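Local coordinates for protein putative hydantoin racemase (Klebsiella pneumoniae subsp. pneumoniae, PDB 3QVL) that catalyses the racemisation of allantoin and probably of other 5-monosubstituted hydantoins, interconverting their D and L forms, at residues A98-H103 / S205-M210; D71-A76 / G92-I97; R111-T116 / D173-I178. All blocks are in the same frame, centred on the assembly; numbering follows the deposited sequence.

Contact 1. Residues A98-H103 / S205-M210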
loop_
_atom_site.group_PDB
_atom_site.type_symbol
_atom_site.label_atom_id
_atom_site.label_comp_id
_atom_site.label_asym_id
_atom_site.label_seq_id
_atom_site.Cartn_x
_atom_site.Cartn_y
_atom_site.Cartn_z
ATOM N N ALA A 98 -9.988 -9.022 -18.334
ATOM C CA ALA A 98 -9.905 -7.981 -17.311
ATOM C C ALA A 98 -8.492 -7.412 -17.288
ATOM O O ALA A 98 -8.302 -6.196 -17.299
ATOM C CB ALA A 98 -10.283 -8.528 -15.949
ATOM N N GLU A 99 -7.514 -8.316 -17.272
ATOM C CA GLU A 99 -6.096 -7.975 -17.330
ATOM C C GLU A 99 -5.791 -7.053 -18.512
ATOM O O GLU A 99 -5.225 -5.974 -18.333
ATOM C CB GLU A 99 -5.266 -9.261 -17.416
ATOM C CG GLU A 99 -3.759 -9.062 -17.543
ATOM C CD GLU A 99 -3.023 -10.354 -17.857
ATOM O OE1 GLU A 99 -3.596 -11.231 -18.543
ATOM O OE2 GLU A 99 -1.863 -10.496 -17.420
ATOM N N ALA A 100 -6.191 -7.481 -19.708
ATOM C CA ALA A 100 -5.914 -6.741 -20.939
ATOM C C ALA A 100 -6.594 -5.374 -20.985
ATOM O O ALA A 100 -5.974 -4.390 -21.388
ATOM C CB ALA A 100 -6.302 -7.568 -22.148
ATOM N N ALA A 101 -7.859 -5.319 -20.567
ATOM C CA ALA A 101 -8.628 -4.072 -20.565
ATOM C C ALA A 101 -8.038 -3.036 -19.611
ATOM O O ALA A 101 -7.943 -1.855 -19.953
ATOM C CB ALA A 101 -10.086 -4.337 -20.227
ATOM N N MET A 102 -7.644 -3.488 -18.421
ATOM C CA MET A 102 -7.015 -2.624 -17.421
ATOM C C MET A 102 -5.653 -2.122 -17.896
ATOM O O MET A 102 -5.329 -0.946 -17.724
ATOM C CB MET A 102 -6.869 -3.356 -16.084
ATOM C CG MET A 102 -8.178 -3.627 -15.360
ATOM S SD MET A 102 -7.935 -4.684 -13.921
ATOM C CE MET A 102 -9.631 -4.992 -13.433
ATOM N N HIS A 103 -4.867 -3.021 -18.491
ATOM C CA HIS A 103 -3.562 -2.676 -19.061
ATOM C C HIS A 103 -3.680 -1.589 -20.131
ATOM O O HIS A 103 -2.914 -0.622 -20.122
ATOM C CB HIS A 103 -2.873 -3.918 -19.640
ATOM C CG HIS A 103 -2.085 -4.702 -18.635
ATOM N ND1 HIS A 103 -2.675 -5.507 -17.685
ATOM C CD2 HIS A 103 -0.750 -4.817 -18.445
ATOM C CE1 HIS A 103 -1.738 -6.074 -16.946
ATOM N NE2 HIS A 103 -0.560 -5.670 -17.385
ATOM N N SER A 205 -11.107 -7.879 -27.299
ATOM C CA SER A 205 -10.310 -7.343 -28.396
ATOM C C SER A 205 -8.888 -6.996 -27.947
ATOM O O SER A 205 -7.923 -7.277 -28.658
ATOM C CB SER A 205 -11.005 -6.126 -29.014
ATOM O OG SER A 205 -11.223 -5.111 -28.051
ATOM N N ALA A 206 -8.774 -6.405 -26.757
ATOM C CA ALA A 206 -7.482 -6.031 -26.180
ATOM C C ALA A 206 -6.577 -7.239 -25.936
ATOM O O ALA A 206 -5.382 -7.190 -26.234
ATOM C CB ALA A 206 -7.686 -5.248 -24.890
ATOM N N ALA A 207 -7.156 -8.317 -25.408
ATOM C CA ALA A 207 -6.408 -9.542 -25.116
ATOM C C ALA A 207 -5.894 -10.212 -26.386
ATOM O O ALA A 207 -4.779 -10.735 -26.405
ATOM C CB ALA A 207 -7.256 -10.510 -24.304
ATOM N N VAL A 208 -6.710 -10.185 -27.439
ATOM C CA VAL A 208 -6.314 -10.697 -28.753
ATOM C C VAL A 208 -5.061 -9.969 -29.246
ATOM O O VAL A 208 -4.111 -10.602 -29.712
ATOM C CB VAL A 208 -7.471 -10.586 -29.786
ATOM C CG1 VAL A 208 -6.978 -10.845 -31.209
ATOM C CG2 VAL A 208 -8.589 -11.556 -29.432
ATOM N N LYS A 209 -5.059 -8.644 -29.111
ATOM C CA LYS A 209 -3.921 -7.826 -29.529
ATOM C C LYS A 209 -2.679 -8.081 -28.674
ATOM O O LYS A 209 -1.556 -7.999 -29.174
ATOM C CB LYS A 209 -4.274 -6.332 -29.525
ATOM C CG LYS A 209 -5.493 -5.930 -30.374
ATOM C CD LYS A 209 -5.514 -6.554 -31.773
ATOM C CE LYS A 209 -4.523 -5.900 -32.721
ATOM N NZ LYS A 209 -4.566 -6.549 -34.064
ATOM N N MET A 210 -2.887 -8.395 -27.394
ATOM C CA MET A 210 -1.781 -8.722 -26.488
ATOM C C MET A 210 -1.118 -10.044 -26.863
ATOM O O MET A 210 0.111 -10.147 -26.858
ATOM C CB MET A 210 -2.242 -8.747 -25.025
ATOM C CG MET A 210 -2.636 -7.389 -24.439
ATOM S SD MET A 210 -1.421 -6.067 -24.662
ATOM C CE MET A 210 -2.024 -5.305 -26.172
#

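Contact 2. Residues D71-A76 / G92-I97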
loop_
_atom_site.group_PDB
_atom_site.type_symbol
_atom_site.label_atom_id
_atom_site.label_comp_id
_atom_site.label_asym_id
_atom_site.label_seq_id
_atom_site.Cartn_x
_atom_site.Cartn_y
_atom_site.Cartn_z
ATOM N N ASP A 71 -1.089 -20.634 -30.933
ATOM C CA ASP A 71 -0.011 -19.716 -30.571
ATOM C C ASP A 71 -0.247 -19.006 -29.238
ATOM O O ASP A 71 0.701 -18.562 -28.591
ATOM C CB ASP A 71 0.215 -18.702 -31.695
ATOM C CG ASP A 71 0.690 -19.357 -32.977
ATOM O OD1 ASP A 71 1.872 -19.755 -33.041
ATOM O OD2 ASP A 71 -0.118 -19.479 -33.919
ATOM N N GLY A 72 -1.513 -18.909 -28.835
ATOM C CA GLY A 72 -1.874 -18.254 -27.582
ATOM C C GLY A 72 -3.331 -18.437 -27.204
ATOM O O GLY A 72 -4.126 -18.970 -27.984
ATOM N N HIS A 73 -3.677 -17.989 -25.999
ATOM C CA HIS A 73 -5.023 -18.163 -25.460
ATOM C C HIS A 73 -5.553 -16.877 -24.834
ATOM O O HIS A 73 -4.786 -16.054 -24.329
ATOM C CB HIS A 73 -5.053 -19.269 -24.400
ATOM C CG HIS A 73 -4.303 -20.507 -24.782
ATOM N ND1 HIS A 73 -4.927 -21.644 -25.248
ATOM C CD2 HIS A 73 -2.979 -20.794 -24.744
ATOM C CE1 HIS A 73 -4.020 -22.576 -25.487
ATOM N NE2 HIS A 73 -2.830 -22.083 -25.194
ATOM N N VAL A 74 -6.875 -16.725 -24.868
ATOM C CA VAL A 74 -7.563 -15.622 -24.203
ATOM C C VAL A 74 -8.633 -16.189 -23.267
ATOM O O VAL A 74 -9.433 -17.033 -23.675
ATOM C CB VAL A 74 -8.204 -14.648 -25.230
ATOM C CG1 VAL A 74 -9.114 -13.639 -24.539
ATOM C CG2 VAL A 74 -7.128 -13.923 -26.035
ATOM N N ILE A 75 -8.630 -15.738 -22.013
ATOM C CA ILE A 75 -9.684 -16.096 -21.059
ATOM C C ILE A 75 -10.726 -14.978 -21.045
ATOM O O ILE A 75 -10.476 -13.883 -20.529
ATOM C CB ILE A 75 -9.122 -16.376 -19.645
ATOM C CG1 ILE A 75 -8.171 -17.577 -19.683
ATOM C CG2 ILE A 75 -10.256 -16.624 -18.648
ATOM C CD1 ILE A 75 -7.429 -17.831 -18.388
ATOM N N ALA A 76 -11.892 -15.272 -21.617
ATOM C CA ALA A 76 -12.869 -14.242 -21.968
ATOM C C ALA A 76 -14.016 -14.003 -20.980
ATOM O O ALA A 76 -15.175 -13.849 -21.381
ATOM C CB ALA A 76 -13.402 -14.476 -23.383
ATOM N N GLY A 92 1.941 -21.424 -25.098
ATOM C CA GLY A 92 1.701 -20.067 -25.577
ATOM C C GLY A 92 1.140 -19.187 -24.473
ATOM O O GLY A 92 0.596 -19.701 -23.489
ATOM N N PRO A 93 1.268 -17.856 -24.622
ATOM C CA PRO A 93 0.786 -16.926 -23.600
ATOM C C PRO A 93 -0.729 -16.991 -23.398
ATOM O O PRO A 93 -1.473 -17.269 -24.341
ATOM C CB PRO A 93 1.187 -15.554 -24.154
ATOM C CG PRO A 93 1.339 -15.761 -25.619
ATOM C CD PRO A 93 1.877 -17.147 -25.762
ATOM N N VAL A 94 -1.160 -16.752 -22.161
ATOM C CA VAL A 94 -2.579 -16.710 -21.813
ATOM C C VAL A 94 -2.894 -15.340 -21.219
ATOM O O VAL A 94 -2.291 -14.936 -20.222
ATOM C CB VAL A 94 -2.970 -17.820 -20.805
ATOM C CG1 VAL A 94 -4.476 -17.832 -20.583
ATOM C CG2 VAL A 94 -2.500 -19.188 -21.284
ATOM N N ILE A 95 -3.836 -14.634 -21.840
ATOM C CA ILE A 95 -4.208 -13.285 -21.415
ATOM C C ILE A 95 -5.676 -13.231 -20.997
ATOM O O ILE A 95 -6.559 -13.662 -21.739
ATOM C CB ILE A 95 -3.933 -12.229 -22.530
ATOM C CG1 ILE A 95 -2.500 -12.346 -23.079
ATOM C CG2 ILE A 95 -4.228 -10.808 -22.036
ATOM C CD1 ILE A 95 -1.388 -12.102 -22.058
ATOM N N GLY A 96 -5.925 -12.709 -19.798
ATOM C CA GLY A 96 -7.287 -12.485 -19.322
ATOM C C GLY A 96 -7.842 -11.188 -19.878
ATOM O O GLY A 96 -7.084 -10.258 -20.167
ATOM N N ILE A 97 -9.163 -11.116 -20.031
ATOM C CA ILE A 97 -9.785 -9.917 -20.600
ATOM C C ILE A 97 -9.847 -8.736 -19.627
ATOM O O ILE A 97 -9.762 -7.584 -20.050
ATOM C CB ILE A 97 -11.170 -10.186 -21.256
ATOM C CG1 ILE A 97 -12.197 -10.687 -20.235
ATOM C CG2 ILE A 97 -11.017 -11.142 -22.437
ATOM C CD1 ILE A 97 -13.637 -10.407 -20.635
HETATM O O HOH W 1 -0.341 -23.383 -25.402
#

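Contact 3. Residues R111-T116 / D173-I178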
loop_
_atom_site.group_PDB
_atom_site.type_symbol
_atom_site.label_atom_id
_atom_site.label_comp_id
_atom_site.label_asym_id
_atom_site.label_seq_id
_atom_site.Cartn_x
_atom_site.Cartn_y
_atom_site.Cartn_z
ATOM N N ARG A 111 -6.800 7.637 -15.130
ATOM C CA ARG A 111 -7.673 6.767 -14.345
ATOM C C ARG A 111 -8.870 6.296 -15.164
ATOM O O ARG A 111 -9.320 6.989 -16.080
ATOM C CB ARG A 111 -8.147 7.469 -13.069
ATOM C CG ARG A 111 -7.033 7.838 -12.090
ATOM C CD ARG A 111 -7.580 8.192 -10.718
ATOM N NE ARG A 111 -8.531 9.301 -10.772
ATOM C CZ ARG A 111 -9.335 9.654 -9.774
ATOM N NH1 ARG A 111 -10.164 10.677 -9.925
ATOM N NH2 ARG A 111 -9.314 8.989 -8.624
ATOM N N PHE A 112 -9.379 5.114 -14.824
ATOM C CA PHE A 112 -10.525 4.531 -15.519
ATOM C C PHE A 112 -11.644 4.137 -14.559
ATOM O O PHE A 112 -11.416 3.957 -13.361
ATOM C CB PHE A 112 -10.094 3.320 -16.361
ATOM C CG PHE A 112 -9.511 2.184 -15.555
ATOM C CD1 PHE A 112 -10.335 1.201 -15.009
ATOM C CD2 PHE A 112 -8.138 2.092 -15.351
ATOM C CE1 PHE A 112 -9.799 0.150 -14.267
ATOM C CE2 PHE A 112 -7.592 1.045 -14.612
ATOM C CZ PHE A 112 -8.424 0.072 -14.069
ATOM N N SER A 113 -12.852 4.008 -15.101
ATOM C CA SER A 113 -13.985 3.476 -14.355
ATOM C C SER A 113 -14.417 2.142 -14.950
ATOM O O SER A 113 -14.397 1.963 -16.170
ATOM C CB SER A 113 -15.153 4.461 -14.370
ATOM O OG SER A 113 -14.816 5.655 -13.687
ATOM N N ILE A 114 -14.798 1.207 -14.084
ATOM C CA ILE A 114 -15.286 -0.101 -14.519
ATOM C C ILE A 114 -16.812 -0.134 -14.489
ATOM O O ILE A 114 -17.433 0.309 -13.520
ATOM C CB ILE A 114 -14.698 -1.257 -13.657
ATOM C CG1 ILE A 114 -13.177 -1.344 -13.841
ATOM C CG2 ILE A 114 -15.357 -2.600 -14.006
ATOM C CD1 ILE A 114 -12.468 -2.239 -12.833
ATOM N N VAL A 115 -17.406 -0.641 -15.568
ATOM C CA VAL A 115 -18.847 -0.863 -15.632
ATOM C C VAL A 115 -19.106 -2.346 -15.901
ATOM O O VAL A 115 -18.887 -2.833 -17.013
ATOM C CB VAL A 115 -19.534 0.020 -16.710
ATOM C CG1 VAL A 115 -21.037 -0.259 -16.764
ATOM C CG2 VAL A 115 -19.280 1.501 -16.442
ATOM N N THR A 116 -19.550 -3.055 -14.866
ATOM C CA THR A 116 -19.861 -4.482 -14.969
ATOM C C THR A 116 -21.374 -4.719 -14.851
ATOM O O THR A 116 -22.150 -3.760 -14.831
ATOM C CB THR A 116 -19.039 -5.327 -13.949
ATOM O OG1 THR A 116 -19.151 -6.719 -14.271
ATOM C CG2 THR A 116 -19.500 -5.085 -12.511
ATOM N N ASP A 173 -17.012 10.444 -11.848
ATOM C CA ASP A 173 -15.894 9.681 -11.276
ATOM C C ASP A 173 -14.532 10.373 -11.293
ATOM O O ASP A 173 -13.672 10.068 -10.465
ATOM C CB ASP A 173 -15.773 8.312 -11.952
ATOM C CG ASP A 173 -17.013 7.452 -11.771
ATOM O OD1 ASP A 173 -17.941 7.854 -11.036
ATOM O OD2 ASP A 173 -17.053 6.359 -12.370
ATOM N N GLY A 174 -14.335 11.290 -12.237
ATOM C CA GLY A 174 -13.027 11.907 -12.444
ATOM C C GLY A 174 -12.086 10.964 -13.171
ATOM O O GLY A 174 -10.888 10.916 -12.879
ATOM N N SER A 175 -12.642 10.208 -14.116
ATOM C CA SER A 175 -11.873 9.271 -14.934
ATOM C C SER A 175 -11.904 9.685 -16.404
ATOM O O SER A 175 -12.778 10.449 -16.825
ATOM C CB SER A 175 -12.410 7.847 -14.765
ATOM O OG SER A 175 -13.784 7.775 -15.099
ATOM N N GLY A 176 -10.948 9.178 -17.178
ATOM C CA GLY A 176 -10.828 9.520 -18.594
ATOM C C GLY A 176 -11.207 8.402 -19.548
ATOM O O GLY A 176 -11.344 8.628 -20.751
ATOM N N ALA A 177 -11.377 7.195 -19.014
ATOM C CA ALA A 177 -11.716 6.029 -19.829
ATOM C C ALA A 177 -12.663 5.076 -19.106
ATOM O O ALA A 177 -12.783 5.110 -17.879
ATOM C CB ALA A 177 -10.452 5.294 -20.262
ATOM N N ILE A 178 -13.335 4.232 -19.884
ATOM C CA ILE A 178 -14.219 3.205 -19.342
ATOM C C ILE A 178 -13.679 1.817 -19.674
ATOM O O ILE A 178 -13.305 1.540 -20.816
ATOM C CB ILE A 178 -15.673 3.345 -19.882
ATOM C CG1 ILE A 178 -16.274 4.717 -19.529
ATOM C CG2 ILE A 178 -16.561 2.191 -19.394
ATOM C CD1 ILE A 178 -16.439 5.000 -18.034
HETATM O O HOH W 2 -8.243 11.723 -12.408
HETATM O O HOH W 3 -8.668 10.406 -15.383
#

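Contact 1. Residues A98-H103 / S205-M210
E99 O, one residue before the A100 methyl that meets A206 and A207, accepts two bonds from H103: the imidazole ND1 at 2.7 Å and the helical backbone N. The ring nitrogen stands 48° above the plane of the E99 carbonyl. This intrahelical grip limits how the H103 ring can turn; its other nitrogen, NE2, bonds T106 OG1 of the second subunit. The contact itself is a helix-helix crossing in the core of the Asp/Glu/hydantoin racemase fold. Helix 97-108 leads from one four-stranded parallel sheet to the other, and helix 203-216, which follows the last strand of the second sheet, returns to pack on the first. Their axes cross at 88° and come within 8.0 Å, a close approach that the small alanine side chains permit. A100 CB points into helix 203-216 and touches A206 CB and A207 CB equally, each at 3.8 Å, while A206 CB in turn approaches the backbone N of A101. M210 closes the contact one turn further on. With its CG beside its own backbone N (chi1 -68°), that CG comes to 4.3 Å from A100 CB, and the M210 side chain also touches M104 of helix 97-108. I95 of strand 94-96 lies against A100, A207 and M210 together, so the crossing rests on the sheet. The E99 carboxylate takes no part in the crossing: OE2 forms a salt bridge with R87 and OE1 accepts from G96 N. The tightest approach is of methyl to backbone: A100 CB lies 3.5 Å from A207 N.

Contact 2. Residues D71-A76 / G92-I97
Residues 72-75 and 94-96 run as parallel neighbouring strands, their directions 20° apart, joined by the staggered ladder H73 N to P93 O, I95 N to H73 O, I75 N to I95 O and I97 N to I75 O. The bond from H73 N to P93 O is 2.9 Å long. The side chains of H73 and V94 cross obliquely, H73 CD2 meeting V94 CG2 at 3.8 Å. G92 O lies at the H73 ring edge, in plane, and there a water bridges H73 NE2 (2.8 Å) to G92 N; ND1 is held by Q5 OE1 of strand 2-7, so both ring nitrogens are engaged. On the same face the tip of I75, CD1, rests on V94 CG1 at 3.7 Å. On the face of V74 and I95, V74 CG1 touches I97 CG2 at 3.8 Å, the two side chains crossing at about a right angle. I97 CG1 lies between its own backbone N and carbonyl carbon (chi1 63°), and I97 CG1 and CG2 both pack on I75 O from one side, CG2 at 3.4 Å. G96 is the N-cap of the helix that I97 starts, and the I97 side chain approaches the bound hydantoin-acetic acid, nearest atoms about 4 Å apart. The pair belongs to a beta-alpha-beta crossover: helix 83-89 joins the strands and covers I75 and V94 through A86. Helix 203-216 packs on the V74 and I95 face, and strand 2-7 flanks residues 72-75, leaving strand 94-96 outermost in this chain's sheet.

Contact 3. Residues R111-T116 / D173-I178
Two side chains, D173 and S175, grip the S113 hydroxyl: S113 OG donates to D173 OD2 at 2.7 Å, on the carboxylate's anti lone pair, and accepts from S175 OG, also at 2.7 Å. S175 OG lies between its own backbone N and carbonyl carbon (chi1 57°), which turns it to S113. R111 reaches the main chain between D173 and S175. Its chain bends at chi3, and NH1 bonds G174 O at 3.1 Å from 42° above that carbonyl's plane; a water accepts from NE and bonds G174 O. G174, the first residue after helix 157-172 to leave helical angles, has positive phi, and the chain goes on to strand 177-180 of the second parallel sheet, where strand 112-116 is its neighbour. Backbone bonds G176 N to R111 O and S113 N to A177 O (3.0 Å) set the two chains side by side. Beyond them the contact becomes apolar: I178 CD1 rests on S113 CB at 3.9 Å, and V115 CG2 meets I178 CG2 obliquely. T116, at the strand's end, touches the bound hydantoin ligand. G176 O bonds S222 OG of the second subunit. D173 OD2 also takes a bond from H142 NE2, so the directional chain from S175 through S113 to D173 ends on an oxygen with two donors, which would stabilise negative charge on that oxygen and tie the buried serines to the helix end.

How the contacts relate
Contacts 1 and 2 lie near the centre of the chain and share a core: I95 CG2 and V74 CG1 of contact 2 pack on A207 CB of contact 1. Strand 94-96 runs directly into helix 97-108, which in turn leads to strand 112-116 of contact 3. That helix also touches contact 3, M102 CG meeting F112 CZ. Contact 3 lies further out, its centre about 17 Å from the chain centre, yet is largely buried, its R111, D173 and G174 end more open. Chemistry follows place: methyl packing between helices in contact 1, a backbone ladder in contact 2, and in contact 3 a shorter backbone pairing together with hydroxyl, carboxylate and guanidinium bonds.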